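Local coordinates for protein flavohemoglobin (Malassezia yamatoensis, PDB 6O0A) that binds heme and FAD in one chain and probably detoxifies nitric oxide by passing electrons from NAD(P)H through the flavin to the heme, at residues F62-S65 with A66-G70; P44-Y47 with G48-Q52; R152-I155 with N156-K160; E96-L99 with S100-N104. All coordinates share one frame; numbering follows the deposited sequence.

Contact 1 of 4, residues F62-S65 with A66-G70; sequences FSRS and AQRDG. With HEM (protoporphyrin IX containing Fe), chain C.
Ser63 O is gripped by two donors: Gln67 N, 3.2 Å from Ser63 O, closes the first backbone bond of helix 64-69, and a bound water donates to the same oxygen. That water also accepts from Gln67 NE2 at 2.8 Å and donates to heme O2D, so Gln67, its chain folded back at chi2 (-63°), reaches the propionate through one bridging molecule. The other oxygen of this propionate, O1D, takes a direct bond from Ser63 N at 2.9 Å. The side chain of Ser63 caps the helix: OG lies anti to its own backbone N (chi1 167°) and accepts from Ala66 N at 3.2 Å. On the outer side of the helix, the guanidiniums of Arg64 and Arg68, one turn apart, lie flat on each other, centres 4.3 Å apart and planes only 19° from parallel, with Arg64 CD over one face of Arg68. The pairing of like charges is probably eased by Asp216 and Glu245, which form salt bridges with Arg64 NH1. Phe62 lays its ring against the heme rim, CZ 3.4 Å from heme CHD, with methyl CMD over one face. Ser65 OG hydrogen-bonds FAD O1A. An N-capped short helix thus joins the two cofactor sites, its start holding a heme propionate and its first turn a flavin phosphate, in keeping with the flavohemoglobin architecture of a globin joined to a reductase.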
loop_
_atom_site.group_PDB
_atom_site.type_symbol
_atom_site.label_atom_id
_atom_site.label_comp_id
_atom_site.label_asym_id
_atom_site.label_seq_id
_atom_site.Cartn_x
_atom_site.Cartn_y
_atom_site.Cartn_z
ATOM N N PHE A 62 -6.498 -7.530 -11.527
ATOM C CA PHE A 62 -5.388 -6.693 -11.979
ATOM C C PHE A 62 -5.847 -5.333 -12.495
ATOM O O PHE A 62 -6.887 -5.206 -13.150
ATOM C CB PHE A 62 -4.600 -7.403 -13.086
ATOM C CG PHE A 62 -3.776 -8.541 -12.591
ATOM C CD1 PHE A 62 -2.556 -8.312 -11.971
ATOM C CD2 PHE A 62 -4.230 -9.855 -12.722
ATOM C CE1 PHE A 62 -1.794 -9.381 -11.492
ATOM C CE2 PHE A 62 -3.478 -10.918 -12.249
ATOM C CZ PHE A 62 -2.259 -10.682 -11.634
ATOM N N SER A 63 -5.037 -4.319 -12.233
ATOM C CA SER A 63 -5.330 -2.970 -12.680
ATOM C C SER A 63 -4.888 -2.789 -14.120
ATOM O O SER A 63 -3.720 -3.016 -14.454
ATOM C CB SER A 63 -4.621 -1.943 -11.804
ATOM O OG SER A 63 -4.674 -0.672 -12.437
ATOM N N ARG A 64 -5.817 -2.347 -14.966
ATOM C CA ARG A 64 -5.452 -2.060 -16.348
ATOM C C ARG A 64 -4.434 -0.928 -16.417
ATOM O O ARG A 64 -3.492 -0.977 -17.213
ATOM C CB ARG A 64 -6.702 -1.718 -17.155
ATOM C CG ARG A 64 -6.398 -1.194 -18.548
ATOM C CD ARG A 64 -7.617 -1.283 -19.450
ATOM N NE ARG A 64 -8.698 -0.378 -19.065
ATOM C CZ ARG A 64 -9.880 -0.340 -19.678
ATOM N NH1 ARG A 64 -10.817 0.512 -19.294
ATOM N NH2 ARG A 64 -10.111 -1.163 -20.706
ATOM N N SER A 65 -4.593 0.099 -15.571
ATOM C CA SER A 65 -3.637 1.196 -15.610
ATOM C C SER A 65 -2.235 0.713 -15.275
ATOM O O SER A 65 -1.252 1.191 -15.859
ATOM C CB SER A 65 -4.066 2.313 -14.648
ATOM O OG SER A 65 -5.209 2.997 -15.134
ATOM N N ALA A 66 -2.112 -0.226 -14.330
ATOM C CA ALA A 66 -0.787 -0.732 -13.985
ATOM C C ALA A 66 -0.181 -1.514 -15.140
ATOM O O ALA A 66 1.048 -1.541 -15.292
ATOM C CB ALA A 66 -0.846 -1.593 -12.720
ATOM N N GLN A 67 -1.022 -2.115 -15.987
ATOM C CA GLN A 67 -0.522 -2.779 -17.190
ATOM C C GLN A 67 -0.082 -1.767 -18.237
ATOM O O GLN A 67 0.970 -1.933 -18.870
ATOM C CB GLN A 67 -1.608 -3.695 -17.767
ATOM C CG GLN A 67 -1.929 -4.874 -16.877
ATOM C CD GLN A 67 -0.735 -5.774 -16.726
ATOM O OE1 GLN A 67 -0.073 -6.090 -17.714
ATOM N NE2 GLN A 67 -0.419 -6.157 -15.492
ATOM N N ARG A 68 -0.882 -0.718 -18.443
ATOM C CA ARG A 68 -0.550 0.293 -19.440
ATOM C C ARG A 68 0.679 1.099 -19.037
ATOM O O ARG A 68 1.511 1.422 -19.892
ATOM C CB ARG A 68 -1.743 1.211 -19.667
ATOM C CG ARG A 68 -2.934 0.456 -20.211
ATOM C CD ARG A 68 -4.096 1.355 -20.441
ATOM N NE ARG A 68 -5.108 0.674 -21.249
ATOM C CZ ARG A 68 -6.288 1.201 -21.556
ATOM N NH1 ARG A 68 -6.611 2.406 -21.108
ATOM N NH2 ARG A 68 -7.141 0.518 -22.303
ATOM N N ASP A 69 0.811 1.457 -17.749
ATOM C CA ASP A 69 1.993 2.166 -17.249
ATOM C C ASP A 69 3.247 1.311 -17.364
ATOM O O ASP A 69 4.360 1.834 -17.491
ATOM C CB ASP A 69 1.769 2.582 -15.784
ATOM C CG ASP A 69 3.049 3.089 -15.088
ATOM O OD1 ASP A 69 3.917 2.259 -14.713
ATOM O OD2 ASP A 69 3.181 4.321 -14.905
ATOM N N GLY A 70 3.083 -0.004 -17.253
ATOM C CA GLY A 70 4.181 -0.934 -17.439
ATOM C C GLY A 70 5.166 -1.025 -16.295
ATOM O O GLY A 70 5.425 -2.115 -15.780
HETATM C CHA HEM C . 0.576 -6.817 -6.427
HETATM C CHB HEM C . 4.252 -9.981 -5.902
HETATM C CHC HEM C . 1.279 -13.622 -7.105
HETATM C CHD HEM C . -2.163 -10.404 -8.256
HETATM C C1A HEM C . 1.821 -7.358 -6.158
HETATM C C2A HEM C . 2.993 -6.629 -5.725
HETATM C C3A HEM C . 4.000 -7.499 -5.576
HETATM C C4A HEM C . 3.512 -8.817 -5.928
HETATM C CMA HEM C . 5.443 -7.183 -5.132
HETATM C CAA HEM C . 3.041 -5.111 -5.453
HETATM C CBA HEM C . 2.653 -4.958 -3.985
HETATM C CGA HEM C . 2.582 -3.494 -3.621
HETATM O O1A HEM C . 1.909 -2.722 -4.350
HETATM O O2A HEM C . 3.195 -3.097 -2.601
HETATM C C1B HEM C . 3.772 -11.247 -6.172
HETATM C C2B HEM C . 4.533 -12.481 -6.110
HETATM C C3B HEM C . 3.715 -13.492 -6.461
HETATM C C4B HEM C . 2.406 -12.925 -6.730
HETATM C CMB HEM C . 6.027 -12.531 -5.731
HETATM C CAB HEM C . 4.011 -15.010 -6.551
HETATM C CBB HEM C . 5.078 -15.616 -6.005
HETATM C C1C HEM C . 0.106 -13.055 -7.557
HETATM C C2C HEM C . -1.003 -13.780 -8.123
HETATM C C3C HEM C . -1.968 -12.898 -8.444
HETATM C C4C HEM C . -1.475 -11.582 -8.099
HETATM C CMC HEM C . -1.013 -15.319 -8.266
HETATM C CAC HEM C . -3.351 -13.123 -9.111
HETATM C CBC HEM C . -3.592 -14.148 -9.950
HETATM C C1D HEM C . -1.710 -9.167 -7.850
HETATM C C2D HEM C . -2.454 -7.930 -8.006
HETATM C C3D HEM C . -1.710 -6.939 -7.520
HETATM C C4D HEM C . -0.465 -7.501 -7.023
HETATM C CMD HEM C . -3.856 -7.828 -8.650
HETATM C CAD HEM C . -2.113 -5.449 -7.489
HETATM C CBD HEM C . -1.265 -4.712 -8.521
HETATM C CGD HEM C . -1.809 -4.893 -9.921
HETATM O O1D HEM C . -3.037 -4.703 -10.134
HETATM O O2D HEM C . -1.003 -5.208 -10.840
HETATM N NA HEM C . 2.176 -8.694 -6.272
HETATM N NB HEM C . 2.486 -11.556 -6.553
HETATM N NC HEM C . -0.211 -11.710 -7.546
HETATM N ND HEM C . -0.508 -8.872 -7.237
HETATM FE FE HEM C . 0.908 -10.248 -6.640
HETATM O O HOH W 1 -1.957 -5.056 -13.428
#

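Contact 2 of 4, residues P44-Y47 with G48-Q52; sequences PVFY and GDMLQ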
loop_
_atom_site.group_PDB
_atom_site.type_symbol
_atom_site.label_atom_id
_atom_site.label_comp_id
_atom_site.label_asym_id
_atom_site.label_seq_id
_atom_site.Cartn_x
_atom_site.Cartn_y
_atom_site.Cartn_z
ATOM N N PRO A 44 5.782 -7.759 -19.537
ATOM C CA PRO A 44 4.604 -7.513 -20.375
ATOM C C PRO A 44 4.183 -8.741 -21.130
ATOM O O PRO A 44 2.996 -8.897 -21.441
ATOM C CB PRO A 44 5.067 -6.397 -21.324
ATOM C CG PRO A 44 6.322 -5.874 -20.723
ATOM C CD PRO A 44 6.950 -7.023 -20.051
ATOM N N VAL A 45 5.129 -9.631 -21.430
ATOM C CA VAL A 45 4.772 -10.862 -22.115
ATOM C C VAL A 45 4.037 -11.794 -21.163
ATOM O O VAL A 45 3.019 -12.395 -21.522
ATOM C CB VAL A 45 6.024 -11.522 -22.715
ATOM C CG1 VAL A 45 5.634 -12.815 -23.405
ATOM C CG2 VAL A 45 6.700 -10.566 -23.686
ATOM N N PHE A 46 4.546 -11.931 -19.938
ATOM C CA PHE A 46 3.862 -12.714 -18.920
ATOM C C PHE A 46 2.413 -12.256 -18.749
ATOM O O PHE A 46 1.474 -13.060 -18.852
ATOM C CB PHE A 46 4.684 -12.605 -17.627
ATOM C CG PHE A 46 3.885 -12.675 -16.355
ATOM C CD1 PHE A 46 3.035 -13.730 -16.084
ATOM C CD2 PHE A 46 4.048 -11.683 -15.395
ATOM C CE1 PHE A 46 2.328 -13.781 -14.899
ATOM C CE2 PHE A 46 3.351 -11.738 -14.200
ATOM C CZ PHE A 46 2.492 -12.789 -13.961
ATOM N N TYR A 47 2.203 -10.955 -18.527
ATOM C CA TYR A 47 0.845 -10.464 -18.311
ATOM C C TYR A 47 0.002 -10.572 -19.571
ATOM O O TYR A 47 -1.185 -10.917 -19.500
ATOM C CB TYR A 47 0.871 -9.019 -17.814
ATOM C CG TYR A 47 1.176 -8.921 -16.342
ATOM C CD1 TYR A 47 0.271 -9.394 -15.390
ATOM C CD2 TYR A 47 2.371 -8.368 -15.896
ATOM C CE1 TYR A 47 0.557 -9.315 -14.034
ATOM C CE2 TYR A 47 2.660 -8.288 -14.545
ATOM C CZ TYR A 47 1.745 -8.761 -13.622
ATOM O OH TYR A 47 2.032 -8.670 -12.273
ATOM N N GLY A 48 0.588 -10.273 -20.731
ATOM C CA GLY A 48 -0.157 -10.422 -21.973
ATOM C C GLY A 48 -0.687 -11.832 -22.162
ATOM O O GLY A 48 -1.868 -12.031 -22.478
ATOM N N ASP A 49 0.179 -12.827 -21.953
ATOM C CA ASP A 49 -0.223 -14.228 -22.064
ATOM C C ASP A 49 -1.267 -14.584 -21.015
ATOM O O ASP A 49 -2.291 -15.206 -21.325
ATOM C CB ASP A 49 1.001 -15.143 -21.905
ATOM C CG ASP A 49 1.970 -15.052 -23.071
ATOM O OD1 ASP A 49 1.614 -14.474 -24.121
ATOM O OD2 ASP A 49 3.100 -15.567 -22.930
ATOM N N MET A 50 -1.011 -14.222 -19.754
ATOM C CA MET A 50 -1.929 -14.606 -18.685
ATOM C C MET A 50 -3.302 -13.976 -18.874
ATOM O O MET A 50 -4.330 -14.640 -18.707
ATOM C CB MET A 50 -1.365 -14.214 -17.320
ATOM C CG MET A 50 -2.326 -14.591 -16.202
ATOM S SD MET A 50 -1.549 -14.459 -14.581
ATOM C CE MET A 50 -1.142 -12.704 -14.535
ATOM N N LEU A 51 -3.342 -12.685 -19.198
ATOM C CA LEU A 51 -4.621 -11.996 -19.298
ATOM C C LEU A 51 -5.375 -12.334 -20.581
ATOM O O LEU A 51 -6.595 -12.129 -20.643
ATOM C CB LEU A 51 -4.400 -10.485 -19.162
ATOM C CG LEU A 51 -3.818 -10.100 -17.791
ATOM C CD1 LEU A 51 -3.582 -8.599 -17.690
ATOM C CD2 LEU A 51 -4.719 -10.570 -16.641
ATOM N N GLN A 52 -4.696 -12.876 -21.592
ATOM C CA GLN A 52 -5.426 -13.440 -22.720
ATOM C C GLN A 52 -6.111 -14.742 -22.327
ATOM O O GLN A 52 -7.237 -15.015 -22.761
ATOM C CB GLN A 52 -4.483 -13.679 -23.895
ATOM C CG GLN A 52 -5.201 -14.089 -25.174
ATOM C CD GLN A 52 -5.496 -15.590 -25.272
ATOM O OE1 GLN A 52 -4.973 -16.402 -24.500
ATOM N NE2 GLN A 52 -6.333 -15.959 -26.233
#
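Residues 44-47 run straight into 48-52 within helix 25-53, and four successive i to i+4 bonds tie them, from Gly48 N to Pro44 O at 2.9 Å through Leu51 N to Tyr47 O at 2.8 Å. The helix is kinked at Pro44, whose ring nitrogen makes no bond to the preceding turn. Met50 carries the side-chain contact. Its CG is anti to the backbone N (chi1 179°), and a bend at chi3 (61°) sets the methyl group against both Phe46 and Tyr47. CE lies 3.7 Å from Phe46 CE1 and equally 3.7 Å from Tyr47 CD1, obliquely to both rings. The sulfur joins in a Met-aromatic contact, SD standing 5.1 Å from the Phe46 ring centroid and 61° off its normal. The Tyr47 ring receives Phe46 CE2 over one face. On another side of the helix, Asp49 and Val45 run alongside each other, OD2 of Asp49 3.8 Å from Val45 CG1; the carboxylate has its salt bridge with Lys129 of helix 115-131. Phe46 and Met50 also pack on Tyr122 of that helix, while Tyr47 meets Phe62 edge to face. The chemistry therefore divides: the buried side rests on dispersion among sulfur, methyl and aromatic groups, while the Asp49 carboxylate adds an ionic tie to helix 115-131.

Contact 3 of 4, residues R152-I155 with N156-K160; sequences RALI and NLERK
Backbone bonds come first: Glu158 N to Leu154 O at 2.8 Å and Arg159 N to Ile155 O at 2.9 Å belong to an unbroken i to i+4 ladder in helix 137-163, begun here by Asn156 N on Arg152 O. Among polar side chains, Arg159 turns back along the helix at chi3 (-55°), and its NH1 donates to Asn156 OD1 at 2.9 Å, the oxygen lying close to the guanidinium plane. The same fold of the chain brings Arg159 NH2 to 3.5 Å from Ile155 CG2, so a methyl branch packs beside the charged group. Glu158 is buried. Its carboxylate bends back over its own helix, OE2 coming within 3.7 Å of Leu154 CB, yet both oxygens have polar partners elsewhere: OE2 accepts from His106 ND1 and OE1 is hydrogen-bonded to Tyr116 OH. Apolar contacts join the helix to its neighbours: Ala153 and Leu157 pack on Leu99 of helix 96-108, and Ile155 on Tyr116 and Pro113. Leu154 touches the heme. The grouping of Glu158, His106 and Tyr116 is consistent with the proximal side of flavohemoglobins, where a glutamate bonds to the proximal histidine and is itself held by a tyrosine.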
loop_
_atom_site.group_PDB
_atom_site.type_symbol
_atom_site.label_atom_id
_atom_site.label_comp_id
_atom_site.label_asym_id
_atom_site.label_seq_id
_atom_site.Cartn_x
_atom_site.Cartn_y
_atom_site.Cartn_z
ATOM N N ARG A 152 4.763 -20.046 -1.410
ATOM C CA ARG A 152 4.308 -20.738 -0.208
ATOM C C ARG A 152 4.301 -19.796 0.993
ATOM O O ARG A 152 3.376 -19.834 1.813
ATOM C CB ARG A 152 5.180 -21.969 0.073
ATOM C CG ARG A 152 5.002 -23.093 -0.951
ATOM C CD ARG A 152 5.754 -24.354 -0.541
ATOM N NE ARG A 152 6.242 -25.117 -1.688
ATOM C CZ ARG A 152 7.525 -25.211 -2.031
ATOM N NH1 ARG A 152 7.877 -25.934 -3.087
ATOM N NH2 ARG A 152 8.456 -24.592 -1.315
ATOM N N ALA A 153 5.326 -18.944 1.110
ATOM C CA ALA A 153 5.383 -17.980 2.207
ATOM C C ALA A 153 4.201 -17.013 2.148
ATOM O O ALA A 153 3.545 -16.756 3.163
ATOM C CB ALA A 153 6.706 -17.219 2.155
ATOM N N LEU A 154 3.910 -16.482 0.960
ATOM C CA LEU A 154 2.789 -15.554 0.804
ATOM C C LEU A 154 1.453 -16.237 1.074
ATOM O O LEU A 154 0.588 -15.674 1.755
ATOM C CB LEU A 154 2.803 -14.955 -0.602
ATOM C CG LEU A 154 3.918 -13.953 -0.896
ATOM C CD1 LEU A 154 3.921 -13.575 -2.379
ATOM C CD2 LEU A 154 3.753 -12.718 0.001
ATOM N N ILE A 155 1.268 -17.448 0.544
ATOM C CA ILE A 155 0.036 -18.199 0.779
ATOM C C ILE A 155 -0.200 -18.399 2.274
ATOM O O ILE A 155 -1.324 -18.231 2.772
ATOM C CB ILE A 155 0.094 -19.540 0.016
ATOM C CG1 ILE A 155 -0.138 -19.297 -1.476
ATOM C CG2 ILE A 155 -0.905 -20.539 0.585
ATOM C CD1 ILE A 155 0.320 -20.443 -2.374
ATOM N N ASN A 156 0.858 -18.745 3.014
ATOM C CA ASN A 156 0.729 -18.939 4.453
ATOM C C ASN A 156 0.335 -17.649 5.157
ATOM O O ASN A 156 -0.529 -17.657 6.042
ATOM C CB ASN A 156 2.035 -19.484 5.027
ATOM C CG ASN A 156 2.252 -20.944 4.668
ATOM O OD1 ASN A 156 1.306 -21.644 4.302
ATOM N ND2 ASN A 156 3.494 -21.414 4.778
ATOM N N LEU A 157 0.959 -16.530 4.779
ATOM C CA LEU A 157 0.597 -15.248 5.379
ATOM C C LEU A 157 -0.838 -14.869 5.042
ATOM O O LEU A 157 -1.581 -14.383 5.903
ATOM C CB LEU A 157 1.558 -14.151 4.909
ATOM C CG LEU A 157 2.995 -14.224 5.432
ATOM C CD1 LEU A 157 3.877 -13.175 4.774
ATOM C CD2 LEU A 157 3.017 -14.062 6.946
ATOM N N GLU A 158 -1.245 -15.086 3.791
ATOM C CA GLU A 158 -2.584 -14.699 3.368
ATOM C C GLU A 158 -3.642 -15.555 4.050
ATOM O O GLU A 158 -4.701 -15.051 4.441
ATOM C CB GLU A 158 -2.670 -14.782 1.841
ATOM C CG GLU A 158 -1.944 -13.610 1.183
ATOM C CD GLU A 158 -1.281 -13.928 -0.144
ATOM O OE1 GLU A 158 -1.643 -14.932 -0.800
ATOM O OE2 GLU A 158 -0.390 -13.141 -0.528
ATOM N N ARG A 159 -3.360 -16.848 4.232
ATOM C CA ARG A 159 -4.284 -17.709 4.958
ATOM C C ARG A 159 -4.526 -17.192 6.371
ATOM O O ARG A 159 -5.670 -17.167 6.846
ATOM C CB ARG A 159 -3.746 -19.142 4.995
ATOM C CG ARG A 159 -4.589 -20.067 5.831
ATOM C CD ARG A 159 -4.010 -21.468 5.884
ATOM N NE ARG A 159 -3.792 -22.017 4.550
ATOM C CZ ARG A 159 -2.597 -22.249 4.022
ATOM N NH1 ARG A 159 -1.499 -21.992 4.725
ATOM N NH2 ARG A 159 -2.501 -22.751 2.795
ATOM N N LYS A 160 -3.468 -16.754 7.053
ATOM C CA LYS A 160 -3.626 -16.218 8.402
ATOM C C LYS A 160 -4.438 -14.929 8.397
ATOM O O LYS A 160 -5.228 -14.680 9.320
ATOM C CB LYS A 160 -2.255 -15.985 9.037
ATOM C CG LYS A 160 -1.453 -17.264 9.268
ATOM C CD LYS A 160 -0.114 -16.967 9.938
ATOM C CE LYS A 160 0.665 -18.237 10.214
ATOM N NZ LYS A 160 -0.092 -19.153 11.119
#

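Contact 4 of 4, residues E96-L99 with S100-N104; sequences EEML and SRVAN. With HEM (protoporphyrin IX containing Fe), chain C.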
loop_
_atom_site.group_PDB
_atom_site.type_symbol
_atom_site.label_atom_id
_atom_site.label_comp_id
_atom_site.label_asym_id
_atom_site.label_seq_id
_atom_site.Cartn_x
_atom_site.Cartn_y
_atom_site.Cartn_z
ATOM N N GLU A 96 10.778 -10.095 5.548
ATOM C CA GLU A 96 9.435 -10.147 6.117
ATOM C C GLU A 96 8.637 -8.890 5.795
ATOM O O GLU A 96 7.425 -8.966 5.553
ATOM C CB GLU A 96 9.510 -10.365 7.630
ATOM C CG GLU A 96 10.265 -11.628 8.043
ATOM C CD GLU A 96 9.548 -12.919 7.662
ATOM O OE1 GLU A 96 8.391 -12.860 7.191
ATOM O OE2 GLU A 96 10.144 -14.003 7.839
ATOM N N GLU A 97 9.296 -7.729 5.777
ATOM C CA GLU A 97 8.595 -6.486 5.465
ATOM C C GLU A 97 7.959 -6.543 4.085
ATOM O O GLU A 97 6.792 -6.168 3.913
ATOM C CB GLU A 97 9.547 -5.295 5.549
ATOM C CG GLU A 97 9.928 -4.881 6.952
ATOM C CD GLU A 97 10.493 -3.477 6.994
ATOM O OE1 GLU A 97 10.290 -2.724 6.015
ATOM O OE2 GLU A 97 11.137 -3.127 8.006
ATOM N N MET A 98 8.715 -7.003 3.081
ATOM C CA MET A 98 8.154 -7.102 1.740
ATOM C C MET A 98 7.021 -8.117 1.702
ATOM O O MET A 98 5.969 -7.861 1.104
ATOM C CB MET A 98 9.235 -7.481 0.728
ATOM C CG MET A 98 8.732 -7.471 -0.705
ATOM S SD MET A 98 9.967 -8.017 -1.905
ATOM C CE MET A 98 9.989 -9.782 -1.580
ATOM N N LEU A 99 7.221 -9.276 2.338
ATOM C CA LEU A 99 6.198 -10.314 2.321
ATOM C C LEU A 99 4.913 -9.827 2.972
ATOM O O LEU A 99 3.817 -10.105 2.476
ATOM C CB LEU A 99 6.704 -11.568 3.032
ATOM C CG LEU A 99 7.837 -12.306 2.316
ATOM C CD1 LEU A 99 7.963 -13.731 2.835
ATOM C CD2 LEU A 99 7.604 -12.288 0.825
ATOM N N SER A 100 5.032 -9.103 4.087
ATOM C CA SER A 100 3.843 -8.652 4.795
ATOM C C SER A 100 3.069 -7.643 3.963
ATOM O O SER A 100 1.837 -7.724 3.864
ATOM C CB SER A 100 4.236 -8.060 6.149
ATOM O OG SER A 100 3.106 -7.552 6.828
ATOM N N ARG A 101 3.778 -6.698 3.337
ATOM C CA ARG A 101 3.105 -5.706 2.502
ATOM C C ARG A 101 2.372 -6.374 1.351
ATOM O O ARG A 101 1.212 -6.048 1.068
ATOM C CB ARG A 101 4.113 -4.686 1.974
ATOM C CG ARG A 101 3.471 -3.503 1.258
ATOM C CD ARG A 101 4.507 -2.588 0.618
ATOM N NE ARG A 101 5.246 -3.263 -0.445
ATOM C CZ ARG A 101 6.508 -3.672 -0.344
ATOM N NH1 ARG A 101 7.191 -3.465 0.776
ATOM N NH2 ARG A 101 7.089 -4.283 -1.369
ATOM N N VAL A 102 3.034 -7.321 0.679
ATOM C CA VAL A 102 2.426 -7.992 -0.464
ATOM C C VAL A 102 1.237 -8.838 -0.025
ATOM O O VAL A 102 0.181 -8.825 -0.669
ATOM C CB VAL A 102 3.473 -8.838 -1.209
ATOM C CG1 VAL A 102 2.799 -9.616 -2.323
ATOM C CG2 VAL A 102 4.564 -7.935 -1.787
ATOM N N ALA A 103 1.389 -9.588 1.071
ATOM C CA ALA A 103 0.301 -10.442 1.543
ATOM C C ALA A 103 -0.946 -9.628 1.871
ATOM O O ALA A 103 -2.070 -10.048 1.567
ATOM C CB ALA A 103 0.746 -11.231 2.774
ATOM N N ASN A 104 -0.771 -8.470 2.512
ATOM C CA ASN A 104 -1.926 -7.645 2.853
ATOM C C ASN A 104 -2.615 -7.116 1.603
ATOM O O ASN A 104 -3.851 -7.085 1.537
ATOM C CB ASN A 104 -1.502 -6.497 3.767
ATOM C CG ASN A 104 -1.470 -6.904 5.244
ATOM O OD1 ASN A 104 -2.453 -6.733 5.975
ATOM N ND2 ASN A 104 -0.325 -7.439 5.691
HETATM C CHA HEM C . 0.576 -6.817 -6.427
HETATM C CHB HEM C . 4.252 -9.981 -5.902
HETATM C CHC HEM C . 1.279 -13.622 -7.105
HETATM C CHD HEM C . -2.163 -10.404 -8.256
HETATM C C1A HEM C . 1.821 -7.358 -6.158
HETATM C C2A HEM C . 2.993 -6.629 -5.725
HETATM C C3A HEM C . 4.000 -7.499 -5.576
HETATM C C4A HEM C . 3.512 -8.817 -5.928
HETATM C CMA HEM C . 5.443 -7.183 -5.132
HETATM C CAA HEM C . 3.041 -5.111 -5.453
HETATM C CBA HEM C . 2.653 -4.958 -3.985
HETATM C CGA HEM C . 2.582 -3.494 -3.621
HETATM O O1A HEM C . 1.909 -2.722 -4.350
HETATM O O2A HEM C . 3.195 -3.097 -2.601
HETATM C C1B HEM C . 3.772 -11.247 -6.172
HETATM C C2B HEM C . 4.533 -12.481 -6.110
HETATM C C3B HEM C . 3.715 -13.492 -6.461
HETATM C C4B HEM C . 2.406 -12.925 -6.730
HETATM C CMB HEM C . 6.027 -12.531 -5.731
HETATM C CAB HEM C . 4.011 -15.010 -6.551
HETATM C CBB HEM C . 5.078 -15.616 -6.005
HETATM C C1C HEM C . 0.106 -13.055 -7.557
HETATM C C2C HEM C . -1.003 -13.780 -8.123
HETATM C C3C HEM C . -1.968 -12.898 -8.444
HETATM C C4C HEM C . -1.475 -11.582 -8.099
HETATM C CMC HEM C . -1.013 -15.319 -8.266
HETATM C CAC HEM C . -3.351 -13.123 -9.111
HETATM C CBC HEM C . -3.592 -14.148 -9.950
HETATM C C1D HEM C . -1.710 -9.167 -7.850
HETATM C C2D HEM C . -2.454 -7.930 -8.006
HETATM C C3D HEM C . -1.710 -6.939 -7.520
HETATM C C4D HEM C . -0.465 -7.501 -7.023
HETATM C CMD HEM C . -3.856 -7.828 -8.650
HETATM C CAD HEM C . -2.113 -5.449 -7.489
HETATM C CBD HEM C . -1.265 -4.712 -8.521
HETATM C CGD HEM C . -1.809 -4.893 -9.921
HETATM O O1D HEM C . -3.037 -4.703 -10.134
HETATM O O2D HEM C . -1.003 -5.208 -10.840
HETATM N NA HEM C . 2.176 -8.694 -6.272
HETATM N NB HEM C . 2.486 -11.556 -6.553
HETATM N NC HEM C . -0.211 -11.710 -7.546
HETATM N ND HEM C . -0.508 -8.872 -7.237
HETATM FE FE HEM C . 0.908 -10.248 -6.640
#
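Helix 96-108 forms one wall of the globin heme pocket, and residues 96-104 present Arg101 and Val102 to the porphyrin. Arg101 NE donates to propionate oxygen O2A of the heme at 3.0 Å, with an N-H...O angle of 151° and the acceptor at the edge of the guanidinium, in its plane. CG of Arg101 is anti to the backbone N (chi1 -172°), and a bend at chi3 turns the guanidinium back across Met98, whose CG lies 3.6 Å from Arg101 NH2. The positive charge probably helps to stabilise the propionate as a carboxylate. Val102 faces the macrocycle with both methyl groups: CG2 lies 3.5 Å from heme CMA, and CG1 sits 3.8 Å from heme C4A. CG2 also packs on the previous turn, 4.3 Å from Met98 CG. Four i to i+4 backbone bonds hold this frame, including Val102 N to Met98 O. Elsewhere on the helix Leu99 packs on Leu150 of helix 137-163, and Ser100 OG bonds Asp267 while Asn104 OD1 accepts from Gly266 N. Ser100 O is gripped twice by Asn104, whose backbone N and side chain reach it from opposite faces of the carbonyl plane; ND2 lies 2.8 Å from Ser100 O on an almost straight bond of 177°.

In the fold
All four contacts gather round the heme. Contacts 1 and 4 bind different propionates of it, with centres 21 Å apart and nearest atoms about 10 Å apart. Contact 2 packs on contact 1: their centres are 12 Å apart, and Phe62 CZ reaches Met50 CE at 3.7 Å. Contacts 3 and 4 form a second touching pair, centres 10 Å apart, in which Leu157 CB meets Ala103 CB at 3.7 Å and the two helices pack together. Between the pairs, contacts 2 and 3 come no nearer than about 11 Å. Contact 1 also reaches FAD, about 3 Å from the Ser65 side chain, and so links the heme and flavin sites.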